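Local coordinates for bifunctional endomannanase/endoglucanase (PDB 3W0K), which probably hydrolyses internal linkages of mannans and beta-glucans, as a glycoside hydrolase of family 5, at residues L134-P139 with S194-Q199; D174-G177 with A182-E185; G178-M183 with R238-P243; D276-Y281 with W286-W291. All coordinates share one frame; numbering follows the deposited sequence.

Contact 1: residues L134-P139 with S194-Q199; sequences LVNEPP and SGRGYQ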
loop_
_atom_site.group_PDB
_atom_site.type_symbol
_atom_site.label_atom_id
_atom_site.label_comp_id
_atom_site.label_asym_id
_atom_site.label_seq_id
_atom_site.Cartn_x
_atom_site.Cartn_y
_atom_site.Cartn_z
ATOM N N LEU A 134 -8.095 3.649 4.264
ATOM C CA LEU A 134 -8.419 3.471 5.681
ATOM C C LEU A 134 -7.427 2.843 6.648
ATOM O O LEU A 134 -7.058 3.461 7.652
ATOM C CB LEU A 134 -9.808 2.842 5.832
ATOM C CG LEU A 134 -10.916 3.550 5.043
ATOM C CD1 LEU A 134 -12.268 3.014 5.493
ATOM C CD2 LEU A 134 -10.870 5.064 5.259
ATOM N N VAL A 135 -7.006 1.618 6.372
ATOM C CA VAL A 135 -6.059 0.959 7.256
ATOM C C VAL A 135 -5.255 -0.059 6.465
ATOM O O VAL A 135 -5.805 -0.876 5.726
ATOM C CB VAL A 135 -6.772 0.324 8.496
ATOM C CG1 VAL A 135 -7.886 -0.628 8.067
ATOM C CG2 VAL A 135 -5.756 -0.381 9.392
ATOM N N ASN A 136 -3.937 0.023 6.596
ATOM C CA ASN A 136 -3.070 -0.878 5.861
ATOM C C ASN A 136 -3.186 -2.342 6.247
ATOM O O ASN A 136 -3.190 -2.690 7.422
ATOM C CB ASN A 136 -1.605 -0.457 6.003
ATOM C CG ASN A 136 -0.665 -1.394 5.264
ATOM O OD1 ASN A 136 -0.545 -1.325 4.046
ATOM N ND2 ASN A 136 -0.028 -2.302 5.997
ATOM N N GLU A 137 -3.295 -3.181 5.222
ATOM C CA GLU A 137 -3.323 -4.634 5.354
ATOM C C GLU A 137 -3.911 -5.270 6.621
ATOM O O GLU A 137 -3.165 -5.719 7.499
ATOM C CB GLU A 137 -1.891 -5.152 5.137
ATOM C CG GLU A 137 -1.293 -4.742 3.783
ATOM C CD GLU A 137 0.220 -4.920 3.684
ATOM O OE1 GLU A 137 0.913 -4.950 4.725
ATOM O OE2 GLU A 137 0.728 -5.004 2.543
ATOM N N PRO A 138 -5.252 -5.307 6.739
ATOM C CA PRO A 138 -5.907 -5.911 7.908
ATOM C C PRO A 138 -5.435 -7.365 8.032
ATOM O O PRO A 138 -5.011 -7.974 7.045
ATOM C CB PRO A 138 -7.392 -5.827 7.548
ATOM C CG PRO A 138 -7.465 -4.593 6.721
ATOM C CD PRO A 138 -6.247 -4.711 5.831
ATOM N N PRO A 139 -5.511 -7.942 9.241
ATOM C CA PRO A 139 -5.074 -9.320 9.478
ATOM C C PRO A 139 -5.969 -10.411 8.912
ATOM O O PRO A 139 -6.991 -10.144 8.277
ATOM C CB PRO A 139 -5.011 -9.389 11.001
ATOM C CG PRO A 139 -6.167 -8.537 11.408
ATOM C CD PRO A 139 -6.057 -7.343 10.475
ATOM N N SER A 194 -8.226 -2.468 -2.642
ATOM C CA SER A 194 -6.797 -2.532 -2.895
ATOM C C SER A 194 -6.129 -3.847 -2.535
ATOM O O SER A 194 -6.124 -4.265 -1.368
ATOM C CB SER A 194 -6.098 -1.374 -2.176
ATOM O OG SER A 194 -4.740 -1.265 -2.564
ATOM N N GLY A 195 -5.540 -4.467 -3.555
ATOM C CA GLY A 195 -4.838 -5.727 -3.396
ATOM C C GLY A 195 -3.330 -5.569 -3.310
ATOM O O GLY A 195 -2.799 -4.453 -3.189
ATOM N N ARG A 196 -2.630 -6.691 -3.436
ATOM C CA ARG A 196 -1.180 -6.708 -3.320
ATOM C C ARG A 196 -0.498 -7.579 -4.363
ATOM O O ARG A 196 -1.098 -8.514 -4.895
ATOM C CB ARG A 196 -0.791 -7.213 -1.928
ATOM C CG ARG A 196 -1.138 -6.263 -0.784
ATOM C CD ARG A 196 -0.313 -5.000 -0.893
ATOM N NE ARG A 196 -0.466 -4.099 0.251
ATOM C CZ ARG A 196 -1.368 -3.127 0.337
ATOM N NH1 ARG A 196 -2.237 -2.920 -0.645
ATOM N NH2 ARG A 196 -1.338 -2.296 1.374
ATOM N N GLY A 197 0.775 -7.275 -4.603
ATOM C CA GLY A 197 1.576 -8.027 -5.552
ATOM C C GLY A 197 2.852 -8.512 -4.888
ATOM O O GLY A 197 3.956 -8.120 -5.269
ATOM N N TYR A 198 2.700 -9.348 -3.867
ATOM C CA TYR A 198 3.843 -9.892 -3.144
ATOM C C TYR A 198 3.905 -11.413 -3.207
ATOM O O TYR A 198 4.785 -12.017 -2.605
ATOM C CB TYR A 198 3.801 -9.466 -1.675
ATOM C CG TYR A 198 4.048 -7.996 -1.419
ATOM C CD1 TYR A 198 5.165 -7.351 -1.954
ATOM C CD2 TYR A 198 3.204 -7.266 -0.584
ATOM C CE1 TYR A 198 5.438 -6.017 -1.652
ATOM C CE2 TYR A 198 3.468 -5.933 -0.277
ATOM C CZ TYR A 198 4.588 -5.318 -0.811
ATOM O OH TYR A 198 4.879 -4.013 -0.482
ATOM N N GLN A 199 2.956 -12.030 -3.903
ATOM C CA GLN A 199 2.935 -13.482 -4.015
ATOM C C GLN A 199 3.685 -13.967 -5.249
ATOM O O GLN A 199 3.545 -13.398 -6.329
ATOM C CB GLN A 199 1.497 -14.003 -4.045
ATOM C CG GLN A 199 0.701 -13.718 -2.773
ATOM C CD GLN A 199 1.334 -14.299 -1.510
ATOM O OE1 GLN A 199 2.217 -15.158 -1.568
ATOM N NE2 GLN A 199 0.875 -13.827 -0.359
#
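Arg196 meets Glu137 and Asn136 near the plane of its guanidinium group, at its edge. The tight part is the salt bridge. Arg196 NE donates to Glu137 OE2 at 2.7 Å. The bond arrives on the anti side of the carboxylate, with an N-H...O angle of 155°. The two flat groups are twisted by 47°. A bend at chi2 of Arg196 (-66°) turns the guanidinium across to the carboxylate. Arg196 NH1 is tied back to Gly195 O at 3.0 Å, which helps to fix the group's rotation. Arg196 NH2 is held mainly by salt bridges to Asp174 and Glu258, so the arginine sits among three carboxylates. Its bond to Asn136 OD1 is weak and well bent. That oxygen has a stronger partner in Arg40.

The other side is looser. Tyr198 CE2 comes only to 4.0 Å from Glu137 OE2, and its hydroxyl bonds to Glu258. Glu137 OE1 also bonds a Tris molecule, probably from the crystallisation liquor. Asn-Glu-Pro after the fourth barrel strand recurs in family 5 enzymes at the active-site end, consistent with the bound Tris. The segment follows strand 130-133 and faces strand 192-197 across the end of strand 170-174. Its Leu134 and Pro138 pack on helix 148-165.

Contact 2: residues D174-G177 with A182-E185; sequences DGLG and AMPE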
loop_
_atom_site.group_PDB
_atom_site.type_symbol
_atom_site.label_atom_id
_atom_site.label_comp_id
_atom_site.label_asym_id
_atom_site.label_seq_id
_atom_site.Cartn_x
_atom_site.Cartn_y
_atom_site.Cartn_z
ATOM N N ASP A 174 -8.057 -1.916 2.073
ATOM C CA ASP A 174 -7.113 -3.000 1.799
ATOM C C ASP A 174 -7.711 -4.377 2.043
ATOM O O ASP A 174 -8.527 -4.562 2.947
ATOM C CB ASP A 174 -5.857 -2.857 2.669
ATOM C CG ASP A 174 -4.951 -1.714 2.233
ATOM O OD1 ASP A 174 -5.372 -0.857 1.425
ATOM O OD2 ASP A 174 -3.799 -1.680 2.712
ATOM N N GLY A 175 -7.264 -5.349 1.253
ATOM C CA GLY A 175 -7.751 -6.707 1.400
ATOM C C GLY A 175 -7.404 -7.336 2.739
ATOM O O GLY A 175 -6.457 -6.922 3.416
ATOM N N LEU A 176 -8.194 -8.325 3.141
ATOM C CA LEU A 176 -7.954 -9.020 4.400
ATOM C C LEU A 176 -6.737 -9.933 4.288
ATOM O O LEU A 176 -6.185 -10.116 3.201
ATOM C CB LEU A 176 -9.186 -9.841 4.792
ATOM C CG LEU A 176 -10.445 -9.023 5.068
ATOM C CD1 LEU A 176 -11.613 -9.960 5.359
ATOM C CD2 LEU A 176 -10.198 -8.086 6.241
ATOM N N GLY A 177 -6.313 -10.489 5.418
ATOM C CA GLY A 177 -5.169 -11.384 5.421
ATOM C C GLY A 177 -3.905 -10.770 4.853
ATOM O O GLY A 177 -3.201 -11.402 4.061
ATOM N N ALA A 182 -9.823 -10.991 -1.039
ATOM C CA ALA A 182 -10.891 -10.164 -1.600
ATOM C C ALA A 182 -12.077 -10.068 -0.642
ATOM O O ALA A 182 -12.336 -10.989 0.139
ATOM C CB ALA A 182 -11.341 -10.720 -2.946
ATOM N N MET A 183 -12.821 -8.971 -0.743
ATOM C CA MET A 183 -13.951 -8.726 0.149
ATOM C C MET A 183 -15.266 -8.463 -0.578
ATOM O O MET A 183 -15.735 -7.328 -0.643
ATOM C CB MET A 183 -13.611 -7.539 1.058
ATOM C CG MET A 183 -12.303 -7.722 1.820
ATOM S SD MET A 183 -11.587 -6.173 2.407
ATOM C CE MET A 183 -11.126 -5.393 0.838
ATOM N N PRO A 184 -15.906 -9.522 -1.099
ATOM C CA PRO A 184 -17.176 -9.338 -1.810
ATOM C C PRO A 184 -18.272 -8.727 -0.935
ATOM O O PRO A 184 -19.181 -8.065 -1.440
ATOM C CB PRO A 184 -17.521 -10.757 -2.275
ATOM C CG PRO A 184 -16.835 -11.635 -1.280
ATOM C CD PRO A 184 -15.513 -10.942 -1.073
ATOM N N GLU A 185 -18.139 -8.897 0.380
ATOM C CA GLU A 185 -19.105 -8.360 1.333
ATOM C C GLU A 185 -19.101 -6.831 1.379
ATOM O O GLU A 185 -20.039 -6.220 1.886
ATOM C CB GLU A 185 -18.873 -8.941 2.739
ATOM C CG GLU A 185 -17.520 -8.600 3.385
ATOM C CD GLU A 185 -16.383 -9.540 2.981
ATOM O OE1 GLU A 185 -16.523 -10.319 2.016
ATOM O OE2 GLU A 185 -15.329 -9.501 3.644
#
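Asp174 OD2 is gripped by a salt bridge from Arg196 and a hydrogen bond from the backbone N of Glu137, while the backbone O of Asp174 meets Met183. That carbonyl oxygen lies 3.4 Å from Met183 CE and 3.5 Å from Met183 SD. These are packing contacts. Met183 CB points toward 174-177, and the residue has the largest share of the contact. The chain runs nearly extended through chi2, then bends at chi3 (-68°), which lays the methyl along the backbone of Asp174 and Gly175. Met183 CE is 3.7 Å from Gly175 CA. Further back along the same side chain, Met183 CG touches Leu176 CG at 4.0 Å. Leu176 thus packs on the middle of the methionine, and the two side chains cross at a slant.

Farther out, Leu176 CD1 lies 4.1 Å from Glu185 OE2. The polar end of Glu185 is held by a salt bridge to Arg148, which also bonds Ala182 O. The result is a short fold-back of the chain, with Met183 and Leu176 buried as its small apolar core. It is the loop at the C-terminal end of strand 170-174, the fifth strand of a (beta/alpha)8 barrel.

Contact 3: residues G178-M183 with R238-P243; sequences GGNIAM and REYYKP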
loop_
_atom_site.group_PDB
_atom_site.type_symbol
_atom_site.label_atom_id
_atom_site.label_comp_id
_atom_site.label_asym_id
_atom_site.label_seq_id
_atom_site.Cartn_x
_atom_site.Cartn_y
_atom_site.Cartn_z
ATOM N N GLY A 178 -3.620 -9.533 5.254
ATOM C CA GLY A 178 -2.430 -8.849 4.774
ATOM C C GLY A 178 -2.555 -8.316 3.359
ATOM O O GLY A 178 -1.562 -8.250 2.627
ATOM N N GLY A 179 -3.768 -7.913 2.986
ATOM C CA GLY A 179 -4.018 -7.380 1.655
ATOM C C GLY A 179 -4.171 -8.435 0.576
ATOM O O GLY A 179 -4.272 -8.107 -0.606
ATOM N N ASN A 180 -4.243 -9.695 0.990
ATOM C CA ASN A 180 -4.357 -10.824 0.062
ATOM C C ASN A 180 -5.762 -11.265 -0.318
ATOM O O ASN A 180 -5.993 -11.724 -1.439
ATOM C CB ASN A 180 -3.666 -12.052 0.662
ATOM C CG ASN A 180 -2.171 -11.905 0.736
ATOM O OD1 ASN A 180 -1.600 -11.728 1.814
ATOM N ND2 ASN A 180 -1.521 -12.011 -0.407
ATOM N N ILE A 181 -6.681 -11.150 0.634
ATOM C CA ILE A 181 -8.053 -11.630 0.485
ATOM C C ILE A 181 -9.119 -10.637 0.038
ATOM O O ILE A 181 -9.331 -9.610 0.681
ATOM C CB ILE A 181 -8.492 -12.309 1.809
ATOM C CG1 ILE A 181 -7.465 -13.372 2.222
ATOM C CG2 ILE A 181 -9.881 -12.917 1.679
ATOM C CD1 ILE A 181 -7.257 -14.474 1.201
ATOM N N ALA A 182 -9.823 -10.991 -1.039
ATOM C CA ALA A 182 -10.891 -10.164 -1.600
ATOM C C ALA A 182 -12.077 -10.068 -0.642
ATOM O O ALA A 182 -12.336 -10.989 0.139
ATOM C CB ALA A 182 -11.341 -10.720 -2.946
ATOM N N MET A 183 -12.821 -8.971 -0.743
ATOM C CA MET A 183 -13.951 -8.726 0.149
ATOM C C MET A 183 -15.266 -8.463 -0.578
ATOM O O MET A 183 -15.735 -7.328 -0.643
ATOM C CB MET A 183 -13.611 -7.539 1.058
ATOM C CG MET A 183 -12.303 -7.722 1.820
ATOM S SD MET A 183 -11.587 -6.173 2.407
ATOM C CE MET A 183 -11.126 -5.393 0.838
ATOM N N ARG A 238 -2.946 -16.161 -11.520
ATOM C CA ARG A 238 -4.305 -15.919 -11.999
ATOM C C ARG A 238 -5.300 -16.486 -10.987
ATOM O O ARG A 238 -6.332 -15.875 -10.714
ATOM C CB ARG A 238 -4.529 -16.566 -13.370
ATOM C CG ARG A 238 -3.768 -15.906 -14.509
ATOM C CD ARG A 238 -4.097 -16.580 -15.838
ATOM N NE ARG A 238 -3.388 -15.972 -16.961
ATOM C CZ ARG A 238 -3.794 -14.885 -17.611
ATOM N NH1 ARG A 238 -4.911 -14.265 -17.258
ATOM N NH2 ARG A 238 -3.081 -14.421 -18.627
ATOM N N GLU A 239 -4.984 -17.661 -10.441
ATOM C CA GLU A 239 -5.842 -18.295 -9.441
ATOM C C GLU A 239 -5.912 -17.402 -8.205
ATOM O O GLU A 239 -6.985 -17.181 -7.647
ATOM C CB GLU A 239 -5.298 -19.667 -9.049
ATOM C CG GLU A 239 -5.405 -20.723 -10.139
ATOM C CD GLU A 239 -4.898 -22.081 -9.687
ATOM O OE1 GLU A 239 -5.251 -22.508 -8.564
ATOM O OE2 GLU A 239 -4.148 -22.723 -10.456
ATOM N N TYR A 240 -4.757 -16.868 -7.821
ATOM C CA TYR A 240 -4.637 -15.986 -6.663
ATOM C C TYR A 240 -5.453 -14.705 -6.841
ATOM O O TYR A 240 -6.059 -14.208 -5.889
ATOM C CB TYR A 240 -3.159 -15.651 -6.432
ATOM C CG TYR A 240 -2.909 -14.528 -5.455
ATOM C CD1 TYR A 240 -3.133 -14.697 -4.090
ATOM C CD2 TYR A 240 -2.456 -13.291 -5.900
ATOM C CE1 TYR A 240 -2.913 -13.655 -3.191
ATOM C CE2 TYR A 240 -2.233 -12.245 -5.013
ATOM C CZ TYR A 240 -2.463 -12.431 -3.665
ATOM O OH TYR A 240 -2.241 -11.384 -2.803
ATOM N N TYR A 241 -5.476 -14.181 -8.062
ATOM C CA TYR A 241 -6.212 -12.956 -8.348
ATOM C C TYR A 241 -7.663 -13.152 -8.777
ATOM O O TYR A 241 -8.412 -12.181 -8.866
ATOM C CB TYR A 241 -5.469 -12.119 -9.395
ATOM C CG TYR A 241 -4.239 -11.420 -8.858
ATOM C CD1 TYR A 241 -4.324 -10.572 -7.753
ATOM C CD2 TYR A 241 -2.992 -11.604 -9.451
ATOM C CE1 TYR A 241 -3.193 -9.928 -7.252
ATOM C CE2 TYR A 241 -1.857 -10.968 -8.958
ATOM C CZ TYR A 241 -1.965 -10.132 -7.855
ATOM O OH TYR A 241 -0.838 -9.532 -7.344
ATOM N N LYS A 242 -8.074 -14.402 -8.996
ATOM C CA LYS A 242 -9.442 -14.681 -9.433
ATOM C C LYS A 242 -10.538 -14.027 -8.583
ATOM O O LYS A 242 -11.455 -13.419 -9.130
ATOM C CB LYS A 242 -9.692 -16.187 -9.572
ATOM C CG LYS A 242 -11.036 -16.512 -10.212
ATOM C CD LYS A 242 -11.236 -18.005 -10.398
ATOM C CE LYS A 242 -12.521 -18.292 -11.166
ATOM N NZ LYS A 242 -13.728 -17.718 -10.502
ATOM N N PRO A 243 -10.457 -14.135 -7.241
ATOM C CA PRO A 243 -11.492 -13.513 -6.404
ATOM C C PRO A 243 -11.553 -11.996 -6.601
ATOM O O PRO A 243 -12.617 -11.382 -6.482
ATOM C CB PRO A 243 -11.046 -13.878 -4.988
ATOM C CG PRO A 243 -10.362 -15.198 -5.182
ATOM C CD PRO A 243 -9.531 -14.927 -6.412
HETATM O O HOH W 1 -4.084 -9.116 -3.324
HETATM O O HOH W 2 -6.284 -13.952 -3.250
#
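Asn180 and Tyr240 set their side chains at about a right angle to one another. The amide of Asn180 comes up at the edge of the Tyr240 ring, beside the phenol oxygen. The amide and ring planes are 67° apart. Tyr240 holds its CG anti to the backbone N (chi1 168°), and this swings the ring off the helix toward the loop. Within the helix, the edge of the Tyr240 ring lies over the face of the Tyr241 ring. Tyr240 CD2 sits 3.6 Å above the centre of that plane.

Two waters join the segments. One donates to Gly179 O at 2.9 Å and also bonds Tyr240 OH at 3.0 Å. The other donates twice, to Asn180 O at 2.9 Å and to Tyr240 O at 2.7 Å. Asn180 O is bonded by Trp244 NE1 as well, so this carbonyl has two donors.

The apolar part is small and lies further along. Ala182 points its methyl at the proline ring, and Ala182 CB meets Pro243 CB at 3.8 Å. Ala182 CB is also 3.8 Å from Pro243 O. The helix is kinked at Pro243, whose N has no bond to the turn before.

The chemistry is therefore mostly polar and partly bridged by water. It implies a seam near the surface between helix 234-249 and the loop after strand 170-174, closed by one small apolar patch.

Contact 4: residues D276-Y281 with W286-W291; sequences DVLSLY and WGYSLW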
loop_
_atom_site.group_PDB
_atom_site.type_symbol
_atom_site.label_atom_id
_atom_site.label_comp_id
_atom_site.label_asym_id
_atom_site.label_seq_id
_atom_site.Cartn_x
_atom_site.Cartn_y
_atom_site.Cartn_z
ATOM N N ASP A 276 5.599 -11.484 -15.076
ATOM C CA ASP A 276 4.314 -12.154 -14.915
ATOM C C ASP A 276 3.260 -11.279 -14.239
ATOM O O ASP A 276 2.162 -11.116 -14.772
ATOM C CB ASP A 276 4.471 -13.457 -14.132
ATOM C CG ASP A 276 4.885 -14.625 -15.005
ATOM O OD1 ASP A 276 4.978 -14.463 -16.241
ATOM O OD2 ASP A 276 5.099 -15.717 -14.448
ATOM N N VAL A 277 3.582 -10.717 -13.074
ATOM C CA VAL A 277 2.605 -9.883 -12.374
ATOM C C VAL A 277 2.232 -8.627 -13.146
ATOM O O VAL A 277 1.055 -8.305 -13.259
ATOM C CB VAL A 277 3.031 -9.511 -10.924
ATOM C CG1 VAL A 277 3.119 -10.763 -10.067
ATOM C CG2 VAL A 277 4.344 -8.749 -10.912
ATOM N N LEU A 278 3.222 -7.953 -13.726
ATOM C CA LEU A 278 2.950 -6.739 -14.489
ATOM C C LEU A 278 2.136 -7.016 -15.755
ATOM O O LEU A 278 1.236 -6.245 -16.088
ATOM C CB LEU A 278 4.250 -5.996 -14.812
ATOM C CG LEU A 278 4.895 -5.298 -13.610
ATOM C CD1 LEU A 278 6.291 -4.815 -13.962
ATOM C CD2 LEU A 278 4.024 -4.135 -13.151
ATOM N N SER A 279 2.426 -8.122 -16.442
ATOM C CA SER A 279 1.667 -8.466 -17.649
ATOM C C SER A 279 0.219 -8.763 -17.262
ATOM O O SER A 279 -0.704 -8.468 -18.018
ATOM C CB SER A 279 2.295 -9.649 -18.402
ATOM O OG SER A 279 2.281 -10.838 -17.638
ATOM N N LEU A 280 0.023 -9.330 -16.072
ATOM C CA LEU A 280 -1.321 -9.610 -15.583
ATOM C C LEU A 280 -2.036 -8.298 -15.275
ATOM O O LEU A 280 -3.210 -8.139 -15.596
ATOM C CB LEU A 280 -1.281 -10.483 -14.328
ATOM C CG LEU A 280 -1.085 -11.980 -14.555
ATOM C CD1 LEU A 280 -1.024 -12.698 -13.225
ATOM C CD2 LEU A 280 -2.236 -12.521 -15.401
ATOM N N TYR A 281 -1.326 -7.356 -14.657
ATOM C CA TYR A 281 -1.926 -6.065 -14.328
ATOM C C TYR A 281 -2.345 -5.325 -15.598
ATOM O O TYR A 281 -3.395 -4.686 -15.627
ATOM C CB TYR A 281 -0.963 -5.201 -13.506
ATOM C CG TYR A 281 -0.589 -5.781 -12.157
ATOM C CD1 TYR A 281 -1.350 -6.793 -11.564
ATOM C CD2 TYR A 281 0.543 -5.331 -11.485
ATOM C CE1 TYR A 281 -0.984 -7.342 -10.332
ATOM C CE2 TYR A 281 0.916 -5.868 -10.257
ATOM C CZ TYR A 281 0.152 -6.872 -9.688
ATOM O OH TYR A 281 0.545 -7.409 -8.485
ATOM N N TRP A 286 -5.228 -2.951 -14.423
ATOM C CA TRP A 286 -5.084 -2.518 -13.040
ATOM C C TRP A 286 -3.912 -1.570 -12.866
ATOM O O TRP A 286 -2.842 -1.769 -13.451
ATOM C CB TRP A 286 -4.810 -3.707 -12.123
ATOM C CG TRP A 286 -5.947 -4.644 -11.885
ATOM C CD1 TRP A 286 -7.230 -4.529 -12.332
ATOM C CD2 TRP A 286 -5.894 -5.848 -11.112
ATOM N NE1 TRP A 286 -7.983 -5.591 -11.883
ATOM C CE2 TRP A 286 -7.184 -6.415 -11.133
ATOM C CE3 TRP A 286 -4.875 -6.503 -10.403
ATOM C CZ2 TRP A 286 -7.488 -7.609 -10.470
ATOM C CZ3 TRP A 286 -5.176 -7.692 -9.745
ATOM C CH2 TRP A 286 -6.475 -8.231 -9.784
ATOM N N GLY A 287 -4.112 -0.562 -12.025
ATOM C CA GLY A 287 -3.046 0.366 -11.711
ATOM C C GLY A 287 -2.224 -0.312 -10.628
ATOM O O GLY A 287 -2.700 -1.244 -9.966
ATOM N N TYR A 288 -0.998 0.151 -10.425
ATOM C CA TYR A 288 -0.125 -0.451 -9.422
ATOM C C TYR A 288 0.883 0.536 -8.856
ATOM O O TYR A 288 1.297 1.473 -9.535
ATOM C CB TYR A 288 0.590 -1.680 -10.005
ATOM C CG TYR A 288 1.148 -1.486 -11.401
ATOM C CD1 TYR A 288 2.379 -0.868 -11.602
ATOM C CD2 TYR A 288 0.447 -1.940 -12.516
ATOM C CE1 TYR A 288 2.905 -0.707 -12.886
ATOM C CE2 TYR A 288 0.963 -1.787 -13.806
ATOM C CZ TYR A 288 2.189 -1.171 -13.979
ATOM O OH TYR A 288 2.706 -1.028 -15.245
ATOM N N SER A 289 1.265 0.314 -7.600
ATOM C CA SER A 289 2.210 1.178 -6.901
ATOM C C SER A 289 3.302 0.340 -6.235
ATOM O O SER A 289 3.014 -0.487 -5.370
ATOM C CB SER A 289 1.462 2.003 -5.848
ATOM O OG SER A 289 2.313 2.931 -5.204
ATOM N N LEU A 290 4.548 0.548 -6.653
ATOM C CA LEU A 290 5.688 -0.188 -6.104
ATOM C C LEU A 290 5.931 0.254 -4.659
ATOM O O LEU A 290 5.750 1.431 -4.328
ATOM C CB LEU A 290 6.934 0.061 -6.964
ATOM C CG LEU A 290 8.047 -0.989 -6.906
ATOM C CD1 LEU A 290 7.575 -2.298 -7.526
ATOM C CD2 LEU A 290 9.268 -0.474 -7.643
ATOM N N TRP A 291 6.342 -0.678 -3.802
ATOM C CA TRP A 291 6.564 -0.351 -2.392
ATOM C C TRP A 291 7.610 0.737 -2.133
ATOM O O TRP A 291 7.417 1.578 -1.259
ATOM C CB TRP A 291 6.859 -1.609 -1.569
ATOM C CG TRP A 291 7.147 -1.302 -0.125
ATOM C CD1 TRP A 291 8.275 -1.627 0.569
ATOM C CD2 TRP A 291 6.318 -0.559 0.782
ATOM N NE1 TRP A 291 8.207 -1.126 1.850
ATOM C CE2 TRP A 291 7.016 -0.467 2.005
ATOM C CE3 TRP A 291 5.055 0.043 0.677
ATOM C CZ2 TRP A 291 6.494 0.204 3.118
ATOM C CZ3 TRP A 291 4.536 0.712 1.786
ATOM C CH2 TRP A 291 5.257 0.785 2.988
#
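Trp286 N donates to Tyr281 O at 2.8 Å, and this nearly straight backbone bond joins helix 267-284 to the start of segment 286-291. Beside it, the Tyr281 ring packs against both Trp286 and Tyr288. Tyr281 CD1 lies 3.7 Å from Trp286 CE3, at the benzene part of the indole. On its other ortho carbon, Tyr281 CD2 lies 3.5 Å from Tyr288 CD2. The two tyrosine rings meet obliquely, planes 34° apart, with centroids 5.6 Å from each other. Val277 O lies 3.2 Å above the plane of the Tyr281 ring, toward its rim.

Leu278 covers one face of the Tyr288 ring. Its CD2 methyl is 3.7 Å from the ring centroid and makes a CH-pi contact, 17° off the normal. Tyr288 CG lies between the backbone N and the carbonyl carbon (chi1 44°), a crowded position that brings the ring under the leucine.

All these side chains are buried, and their polar ends are satisfied. Tyr281 OH bonds Tyr241 OH, Trp286 NE1 bonds Gln248, and Tyr288 OH bonds Leu325 O. The contact joins helix 267-284 to strand 287-290 within the beta-alpha-beta unit that starts at strand 254-259. Strand 287-290 lies between strands 254-259 and 4-7 in the barrel.

Overall arrangement
From the N terminus, contact 1 opens first and ties the loop after strand 130-133 to strand 192-197. Contact 2 is nested inside that loop and sets loop against loop, folding the chain after strand 170-174 back on itself. Contact 3 starts at 178-183, inside the loop of contact 1, and closes beyond it, so the two cross. It joins a loop to helix 234-249 and shares Ala182 and Met183 with contact 2. Contact 4 follows in series. It closes the short turn from helix 267-284 to strand 287-290, the last barrel strand, and so ties a helix to the barrel. Tyr241, on the helix of contact 3, links contacts 1 and 4 through its hydroxyl.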